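PDB 5Z3K: glucosidase from Croceicoccus marinus, which probably hydrolyses O-glycosidic bonds, acting as a beta-glucosidase of glycoside hydrolase family 39. Local coordinates for residues 95-109 and 144-156. Numbering follows the deposited sequence.
Sequences VGQTRSIGANILFTI and GFENAVSHWEFGD
Val95 presents its CG1 methyl to the Phe145 ring over its centre: CG1 lies 3.8 Å from the ring centroid, 6° off the normal, a CH-pi contact. The same methyl fits against Ala148 CB (3.9 Å), which CG1 reaches by standing anti to the backbone N (chi1 164°).

Farther on, Phe107 and Val149 fill one face of the Trp152 indole. Phe107 CB sits 3.7 Å from Trp152 CE3, while Val149 CG1 wedges in beside it, 3.6 Å from Phe107 CB. The Phe107 ring and the six-membered ring of Trp152 meet obliquely, their planes at 31°. Ile109 carries this apolar row on, with CG2 against Phe154 CD1 at 4.0 Å.

Under this apolar row strands 104-109 and 151-154 run parallel, the axes of these short segments approaching to 4.6 Å. Phe107 N donates to His151 O (2.9 Å) and Phe107 O accepts from Glu153 N. On the other face Leu106 CD1 lodges against His151 CB and Glu153 CB. Beside it Thr108 OG1 donates to Glu153 OE2 (2.9 Å), on the anti side of the carboxylate; Arg55 forms a salt bridge with that oxygen, and Ser225 and Ser263 hold OE1.

These are adjacent strands of the closed eight-stranded TIM barrel: 104-109 lies between 53-55 and 151-154, Glu153 faces the interior, and outside the barrel helix 123-138 packs on Ile109, helix 169-186 on Trp152, and both on Phe154.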
ATOM      1  N   VAL A  95      -4.502  -8.926 -14.140  1.00 13.04           N
ATOM      2  CA  VAL A  95      -4.676  -9.965 -13.126  1.00 13.18           C
ATOM      3  C   VAL A  95      -3.646 -11.068 -13.324  1.00 14.67           C
ATOM      4  O   VAL A  95      -3.010 -11.535 -12.372  1.00 11.39           O
ATOM      5  CB  VAL A  95      -6.115 -10.510 -13.165  1.00 15.22           C
ATOM      6  CG1 VAL A  95      -6.236 -11.841 -12.422  1.00 15.76           C
ATOM      7  CG2 VAL A  95      -7.082  -9.474 -12.585  1.00  9.24           C
ATOM      8  N   GLY A  96      -3.457 -11.496 -14.574  1.00 13.52           N
ATOM      9  CA  GLY A  96      -2.463 -12.519 -14.836  1.00 12.50           C
ATOM     10  C   GLY A  96      -1.056 -12.062 -14.501  1.00 13.39           C
ATOM     11  O   GLY A  96      -0.262 -12.827 -13.950  1.00 13.39           O
ATOM     12  N   GLN A  97      -0.736 -10.800 -14.802  1.00 10.86           N
ATOM     13  CA  GLN A  97       0.577 -10.272 -14.438  1.00 14.42           C
ATOM     14  C   GLN A  97       0.772 -10.307 -12.934  1.00 12.72           C
ATOM     15  O   GLN A  97       1.831 -10.720 -12.441  1.00 12.87           O
ATOM     16  CB  GLN A  97       0.742  -8.836 -14.938  1.00 13.21           C
ATOM     17  CG  GLN A  97       0.887  -8.706 -16.456  1.00 11.89           C
ATOM     18  CD  GLN A  97       0.751  -7.271 -16.926  1.00 13.25           C
ATOM     19  OE1 GLN A  97       0.633  -6.346 -16.115  1.00 12.18           O
ATOM     20  NE2 GLN A  97       0.761  -7.074 -18.248  1.00 14.38           N
ATOM     21  N   THR A  98      -0.246  -9.884 -12.191  1.00  9.53           N
ATOM     22  CA  THR A  98      -0.125  -9.817 -10.742  1.00 11.60           C
ATOM     23  C   THR A  98       0.031 -11.209 -10.151  1.00 12.63           C
ATOM     24  O   THR A  98       0.871 -11.425  -9.267  1.00 11.63           O
ATOM     25  CB  THR A  98      -1.341  -9.098 -10.154  1.00 12.71           C
ATOM     26  OG1 THR A  98      -1.446  -7.782 -10.721  1.00 10.82           O
ATOM     27  CG2 THR A  98      -1.210  -8.993  -8.640  1.00 10.29           C
ATOM     28  N   ARG A  99      -0.757 -12.172 -10.637  1.00 10.79           N
ATOM     29  CA  ARG A  99      -0.641 -13.526 -10.107  1.00 16.35           C
ATOM     30  C   ARG A  99       0.699 -14.164 -10.471  1.00 13.17           C
ATOM     31  O   ARG A  99       1.205 -14.997  -9.711  1.00 14.85           O
ATOM     32  CB  ARG A  99      -1.806 -14.399 -10.592  1.00 14.70           C
ATOM     33  CG  ARG A  99      -3.204 -13.917 -10.160  1.00 12.50           C
ATOM     34  CD  ARG A  99      -3.392 -13.945  -8.623  1.00 14.65           C
ATOM     35  NE  ARG A  99      -3.352 -15.309  -8.101  1.00 18.33           N
ATOM     36  CZ  ARG A  99      -3.020 -15.625  -6.852  1.00 26.54           C
ATOM     37  NH1 ARG A  99      -2.675 -14.680  -5.988  1.00 24.86           N
ATOM     38  NH2 ARG A  99      -3.019 -16.893  -6.467  1.00 27.47           N
ATOM     39  N   SER A 100       1.297 -13.780 -11.608  1.00  9.16           N
ATOM     40  CA  SER A 100       2.545 -14.399 -12.028  1.00 14.51           C
ATOM     41  C   SER A 100       3.717 -14.040 -11.119  1.00 16.93           C
ATOM     42  O   SER A 100       4.715 -14.763 -11.112  1.00 15.23           O
ATOM     43  CB  SER A 100       2.862 -14.013 -13.478  1.00 15.49           C
ATOM     44  OG  SER A 100       3.419 -12.716 -13.544  1.00 14.58           O
ATOM     45  N   ILE A 101       3.624 -12.950 -10.354  1.00 13.52           N
ATOM     46  CA  ILE A 101       4.645 -12.614  -9.368  1.00 13.11           C
ATOM     47  C   ILE A 101       4.222 -13.013  -7.957  1.00 14.61           C
ATOM     48  O   ILE A 101       4.895 -12.653  -6.988  1.00 13.79           O
ATOM     49  CB  ILE A 101       5.017 -11.121  -9.429  1.00 13.28           C
ATOM     50  CG1 ILE A 101       3.841 -10.239  -8.976  1.00 12.34           C
ATOM     51  CG2 ILE A 101       5.516 -10.739 -10.833  1.00 16.19           C
ATOM     52  CD1 ILE A 101       4.245  -8.840  -8.606  1.00 12.84           C
ATOM     53  N   GLY A 102       3.125 -13.760  -7.821  1.00 16.01           N
ATOM     54  CA  GLY A 102       2.738 -14.302  -6.534  1.00 16.48           C
ATOM     55  C   GLY A 102       1.970 -13.349  -5.650  1.00 15.21           C
ATOM     56  O   GLY A 102       1.814 -13.613  -4.452  1.00 17.77           O
ATOM     57  N   ALA A 103       1.457 -12.261  -6.203  1.00 12.79           N
ATOM     58  CA  ALA A 103       0.725 -11.291  -5.404  1.00 11.76           C
ATOM     59  C   ALA A 103      -0.782 -11.551  -5.432  1.00 12.10           C
ATOM     60  O   ALA A 103      -1.339 -12.050  -6.419  1.00 11.67           O
ATOM     61  CB  ALA A 103       1.025  -9.876  -5.888  1.00 11.63           C
ATOM     62  N   ASN A 104      -1.435 -11.226  -4.324  1.00 12.46           N
ATOM     63  CA  ASN A 104      -2.891 -11.233  -4.274  1.00 12.93           C
ATOM     64  C   ASN A 104      -3.447  -9.919  -4.824  1.00 11.16           C
ATOM     65  O   ASN A 104      -2.718  -8.964  -5.090  1.00 10.11           O
ATOM     66  CB  ASN A 104      -3.371 -11.469  -2.845  1.00 14.78           C
ATOM     67  CG  ASN A 104      -3.285 -12.925  -2.448  1.00 23.79           C
ATOM     68  OD1 ASN A 104      -4.245 -13.675  -2.585  1.00 35.07           O
ATOM     69  ND2 ASN A 104      -2.134 -13.330  -1.962  1.00 26.11           N
ATOM     70  N   ILE A 105      -4.764  -9.866  -4.990  1.00 13.78           N
ATOM     71  CA  ILE A 105      -5.399  -8.721  -5.630  1.00 11.70           C
ATOM     72  C   ILE A 105      -6.475  -8.157  -4.714  1.00 14.17           C
ATOM     73  O   ILE A 105      -7.244  -8.911  -4.101  1.00 11.77           O
ATOM     74  CB  ILE A 105      -5.963  -9.096  -7.015  1.00  9.75           C
ATOM     75  CG1 ILE A 105      -4.800  -9.474  -7.940  1.00 11.12           C
ATOM     76  CG2 ILE A 105      -6.729  -7.932  -7.623  1.00  8.89           C
ATOM     77  CD1 ILE A 105      -5.211 -10.168  -9.232  1.00 13.78           C
ATOM     78  N   LEU A 106      -6.487  -6.830  -4.586  1.00 11.75           N
ATOM     79  CA  LEU A 106      -7.569  -6.075  -3.960  1.00 11.86           C
ATOM     80  C   LEU A 106      -8.308  -5.408  -5.110  1.00 12.60           C
ATOM     81  O   LEU A 106      -7.801  -4.456  -5.720  1.00  9.89           O
ATOM     82  CB  LEU A 106      -7.020  -5.059  -2.967  1.00 11.45           C
ATOM     83  CG  LEU A 106      -7.999  -4.034  -2.400  1.00 11.07           C
ATOM     84  CD1 LEU A 106      -8.978  -4.773  -1.514  1.00  8.75           C
ATOM     85  CD2 LEU A 106      -7.247  -2.970  -1.610  1.00 10.74           C
ATOM     86  N   PHE A 107      -9.468  -5.954  -5.463  1.00  9.44           N
ATOM     87  CA  PHE A 107     -10.185  -5.504  -6.646  1.00 13.06           C
ATOM     88  C   PHE A 107     -11.179  -4.428  -6.233  1.00 12.97           C
ATOM     89  O   PHE A 107     -12.151  -4.711  -5.525  1.00 14.25           O
ATOM     90  CB  PHE A 107     -10.882  -6.671  -7.340  1.00 11.69           C
ATOM     91  CG  PHE A 107     -11.288  -6.366  -8.748  1.00 14.28           C
ATOM     92  CD1 PHE A 107     -12.343  -5.496  -9.005  1.00 13.11           C
ATOM     93  CD2 PHE A 107     -10.593  -6.915  -9.814  1.00 16.89           C
ATOM     94  CE1 PHE A 107     -12.707  -5.194 -10.296  1.00 16.44           C
ATOM     95  CE2 PHE A 107     -10.954  -6.619 -11.111  1.00 18.00           C
ATOM     96  CZ  PHE A 107     -12.014  -5.756 -11.354  1.00 19.09           C
ATOM     97  N   THR A 108     -10.949  -3.200  -6.690  1.00 10.26           N
ATOM     98  CA  THR A 108     -11.813  -2.085  -6.331  1.00 12.05           C
ATOM     99  C   THR A 108     -12.961  -2.002  -7.335  1.00 11.55           C
ATOM    100  O   THR A 108     -12.736  -1.829  -8.538  1.00 12.41           O
ATOM    101  CB  THR A 108     -11.045  -0.764  -6.282  1.00 10.75           C
ATOM    102  OG1 THR A 108      -9.946  -0.878  -5.362  1.00 11.73           O
ATOM    103  CG2 THR A 108     -11.956   0.371  -5.802  1.00 13.25           C
ATOM    104  N   ILE A 109     -14.179  -2.120  -6.824  1.00 10.87           N
ATOM    105  CA  ILE A 109     -15.411  -1.935  -7.592  1.00 12.77           C
ATOM    106  C   ILE A 109     -15.760  -0.448  -7.571  1.00 10.86           C
ATOM    107  O   ILE A 109     -16.182   0.082  -6.538  1.00 15.87           O
ATOM    108  CB  ILE A 109     -16.551  -2.778  -7.002  1.00 10.79           C
ATOM    109  CG1 ILE A 109     -16.156  -4.264  -6.989  1.00 13.12           C
ATOM    110  CG2 ILE A 109     -17.870  -2.541  -7.764  1.00 13.54           C
ATOM    111  CD1 ILE A 109     -17.052  -5.150  -6.162  1.00 12.84           C
ATOM    112  N   GLY A 144     -12.265 -17.603 -17.252  1.00 19.98           N
ATOM    113  CA  GLY A 144     -11.695 -16.762 -16.229  1.00 19.73           C
ATOM    114  C   GLY A 144     -10.588 -17.440 -15.453  1.00 21.90           C
ATOM    115  O   GLY A 144      -9.922 -18.363 -15.935  1.00 20.49           O
ATOM    116  N   PHE A 145     -10.382 -16.959 -14.233  1.00 16.13           N
ATOM    117  CA  PHE A 145      -9.322 -17.409 -13.351  1.00 19.45           C
ATOM    118  C   PHE A 145      -9.914 -18.169 -12.177  1.00 19.32           C
ATOM    119  O   PHE A 145     -11.061 -17.940 -11.789  1.00 19.96           O
ATOM    120  CB  PHE A 145      -8.518 -16.222 -12.810  1.00 15.91           C
ATOM    121  CG  PHE A 145      -7.813 -15.418 -13.873  1.00 14.55           C
ATOM    122  CD1 PHE A 145      -8.512 -14.537 -14.686  1.00 19.32           C
ATOM    123  CD2 PHE A 145      -6.443 -15.522 -14.028  1.00 17.11           C
ATOM    124  CE1 PHE A 145      -7.853 -13.786 -15.651  1.00 16.40           C
ATOM    125  CE2 PHE A 145      -5.779 -14.773 -14.987  1.00 18.44           C
ATOM    126  CZ  PHE A 145      -6.485 -13.907 -15.795  1.00 18.77           C
ATOM    127  N   GLU A 146      -9.111 -19.052 -11.597  1.00 19.62           N
ATOM    128  CA  GLU A 146      -9.460 -19.727 -10.356  1.00 21.60           C
ATOM    129  C   GLU A 146      -8.767 -19.012  -9.201  1.00 21.08           C
ATOM    130  O   GLU A 146      -7.534 -18.912  -9.178  1.00 20.46           O
ATOM    131  CB  GLU A 146      -9.063 -21.203 -10.393  1.00 21.03           C
ATOM    132  CG  GLU A 146      -9.671 -22.002 -11.554  1.00 21.92           C
ATOM    133  CD  GLU A 146     -11.188 -22.168 -11.461  1.00 31.44           C
ATOM    134  OE1 GLU A 146     -11.827 -22.339 -12.520  1.00 36.71           O
ATOM    135  OE2 GLU A 146     -11.749 -22.145 -10.343  1.00 32.68           O
ATOM    136  N   ASN A 147      -9.560 -18.502  -8.258  1.00 17.58           N
ATOM    137  CA  ASN A 147      -9.030 -17.980  -6.994  1.00 20.55           C
ATOM    138  C   ASN A 147      -7.997 -16.873  -7.199  1.00 17.31           C
ATOM    139  O   ASN A 147      -6.999 -16.801  -6.487  1.00 17.93           O
ATOM    140  CB  ASN A 147      -8.441 -19.112  -6.159  1.00 26.13           C
ATOM    141  CG  ASN A 147      -9.501 -20.034  -5.667  1.00 32.10           C
ATOM    142  OD1 ASN A 147     -10.618 -19.590  -5.440  1.00 28.11           O
ATOM    143  ND2 ASN A 147      -9.186 -21.314  -5.511  1.00 32.17           N
ATOM    144  N   ALA A 148      -8.251 -15.979  -8.148  1.00 16.66           N
ATOM    145  CA  ALA A 148      -7.255 -14.960  -8.450  1.00 17.94           C
ATOM    146  C   ALA A 148      -7.399 -13.704  -7.605  1.00 15.86           C
ATOM    147  O   ALA A 148      -6.420 -12.967  -7.450  1.00 15.53           O
ATOM    148  CB  ALA A 148      -7.309 -14.584  -9.936  1.00 13.08           C
ATOM    149  N   VAL A 149      -8.578 -13.443  -7.047  1.00 15.94           N
ATOM    150  CA  VAL A 149      -8.855 -12.199  -6.331  1.00 14.26           C
ATOM    151  C   VAL A 149      -9.411 -12.557  -4.963  1.00 16.91           C
ATOM    152  O   VAL A 149     -10.552 -13.029  -4.855  1.00 18.94           O
ATOM    153  CB  VAL A 149      -9.837 -11.301  -7.102  1.00 17.10           C
ATOM    154  CG1 VAL A 149     -10.110 -10.025  -6.331  1.00 14.48           C
ATOM    155  CG2 VAL A 149      -9.277 -10.987  -8.463  1.00 15.06           C
ATOM    156  N   SER A 150      -8.628 -12.291  -3.912  1.00 14.32           N
ATOM    157  CA  SER A 150      -9.028 -12.646  -2.558  1.00 17.15           C
ATOM    158  C   SER A 150      -9.800 -11.544  -1.846  1.00 21.12           C
ATOM    159  O   SER A 150     -10.528 -11.836  -0.891  1.00 20.27           O
ATOM    160  CB  SER A 150      -7.792 -13.000  -1.725  1.00 15.75           C
ATOM    161  OG  SER A 150      -6.946 -11.869  -1.594  1.00 18.85           O
ATOM    162  N   HIS A 151      -9.656 -10.298  -2.280  1.00 16.49           N
ATOM    163  CA  HIS A 151     -10.222  -9.150  -1.597  1.00 18.62           C
ATOM    164  C   HIS A 151     -10.999  -8.302  -2.590  1.00 17.42           C
ATOM    165  O   HIS A 151     -10.496  -8.000  -3.677  1.00 12.70           O
ATOM    166  CB  HIS A 151      -9.116  -8.319  -0.950  1.00 18.41           C
ATOM    167  CG  HIS A 151      -8.560  -8.923   0.299  1.00 17.71           C
ATOM    168  ND1 HIS A 151      -7.822 -10.089   0.295  1.00 22.35           N
ATOM    169  CD2 HIS A 151      -8.639  -8.530   1.594  1.00 20.02           C
ATOM    170  CE1 HIS A 151      -7.468 -10.385   1.534  1.00 22.54           C
ATOM    171  NE2 HIS A 151      -7.948  -9.454   2.340  1.00 23.76           N
ATOM    172  N   TRP A 152     -12.216  -7.914  -2.214  1.00 13.45           N
ATOM    173  CA  TRP A 152     -13.094  -7.120  -3.063  1.00 15.48           C
ATOM    174  C   TRP A 152     -13.489  -5.860  -2.308  1.00 14.94           C
ATOM    175  O   TRP A 152     -14.121  -5.932  -1.243  1.00 15.35           O
ATOM    176  CB  TRP A 152     -14.314  -7.944  -3.495  1.00 13.91           C
ATOM    177  CG  TRP A 152     -13.922  -9.086  -4.389  1.00 14.53           C
ATOM    178  CD1 TRP A 152     -13.475 -10.317  -4.001  1.00 17.37           C
ATOM    179  CD2 TRP A 152     -13.893  -9.085  -5.819  1.00 11.80           C
ATOM    180  NE1 TRP A 152     -13.196 -11.092  -5.106  1.00 12.61           N
ATOM    181  CE2 TRP A 152     -13.443 -10.355  -6.232  1.00 16.83           C
ATOM    182  CE3 TRP A 152     -14.218  -8.136  -6.793  1.00 14.61           C
ATOM    183  CZ2 TRP A 152     -13.312 -10.704  -7.577  1.00 14.54           C
ATOM    184  CZ3 TRP A 152     -14.084  -8.487  -8.133  1.00 14.41           C
ATOM    185  CH2 TRP A 152     -13.631  -9.759  -8.508  1.00 16.58           C
ATOM    186  N   GLU A 153     -13.094  -4.712  -2.847  1.00 15.25           N
ATOM    187  CA  GLU A 153     -13.337  -3.425  -2.219  1.00 14.81           C
ATOM    188  C   GLU A 153     -14.432  -2.693  -2.973  1.00 14.71           C
ATOM    189  O   GLU A 153     -14.376  -2.568  -4.203  1.00 14.94           O
ATOM    190  CB  GLU A 153     -12.067  -2.565  -2.199  1.00 14.89           C
ATOM    191  CG  GLU A 153     -12.241  -1.190  -1.511  1.00 16.69           C
ATOM    192  CD  GLU A 153     -10.971  -0.354  -1.550  1.00 14.88           C
ATOM    193  OE1 GLU A 153     -10.703   0.402  -0.584  1.00 15.37           O
ATOM    194  OE2 GLU A 153     -10.230  -0.464  -2.552  1.00 17.69           O
ATOM    195  N   PHE A 154     -15.403  -2.173  -2.239  1.00 12.33           N
ATOM    196  CA  PHE A 154     -16.400  -1.283  -2.820  1.00 12.82           C
ATOM    197  C   PHE A 154     -16.144   0.142  -2.357  1.00 13.30           C
ATOM    198  O   PHE A 154     -16.237   0.437  -1.162  1.00 14.56           O
ATOM    199  CB  PHE A 154     -17.830  -1.682  -2.458  1.00 12.68           C
ATOM    200  CG  PHE A 154     -18.855  -0.773  -3.090  1.00 14.04           C
ATOM    201  CD1 PHE A 154     -19.302  -1.007  -4.382  1.00 13.06           C
ATOM    202  CD2 PHE A 154     -19.322   0.348  -2.417  1.00 16.06           C
ATOM    203  CE1 PHE A 154     -20.222  -0.148  -4.991  1.00 15.43           C
ATOM    204  CE2 PHE A 154     -20.242   1.209  -3.010  1.00 13.92           C
ATOM    205  CZ  PHE A 154     -20.679   0.962  -4.306  1.00 13.38           C
ATOM    206  N   GLY A 155     -15.871   1.029  -3.306  1.00 13.83           N
ATOM    207  CA  GLY A 155     -15.759   2.441  -2.997  1.00 13.53           C
ATOM    208  C   GLY A 155     -14.392   3.046  -3.256  1.00 14.43           C
ATOM    209  O   GLY A 155     -13.370   2.353  -3.225  1.00 14.54           O
ATOM    210  N   ASP A 156     -14.367   4.353  -3.498  1.00 14.40           N
ATOM    211  CA  ASP A 156     -13.115   5.101  -3.523  1.00 15.08           C
ATOM    212  C   ASP A 156     -13.436   6.544  -3.158  1.00 14.78           C
ATOM    213  O   ASP A 156     -14.014   7.266  -3.970  1.00 16.18           O
ATOM    214  CB  ASP A 156     -12.432   5.005  -4.888  1.00 14.82           C
ATOM    215  CG  ASP A 156     -11.053   5.643  -4.886  1.00 15.97           C
ATOM    216  OD1 ASP A 156     -10.976   6.868  -5.101  1.00 15.55           O
ATOM    217  OD2 ASP A 156     -10.046   4.930  -4.657  1.00 14.00           O
TER
HETATM  218  O   HOH W   1      -5.044 -17.482  -9.130  1.00 29.36           O
HETATM  219  O   HOH W   2      -5.886 -12.455  -4.840  1.00 14.16           O
HETATM  220  O   HOH W   3      -6.049 -15.404  -3.685  1.00 35.70           O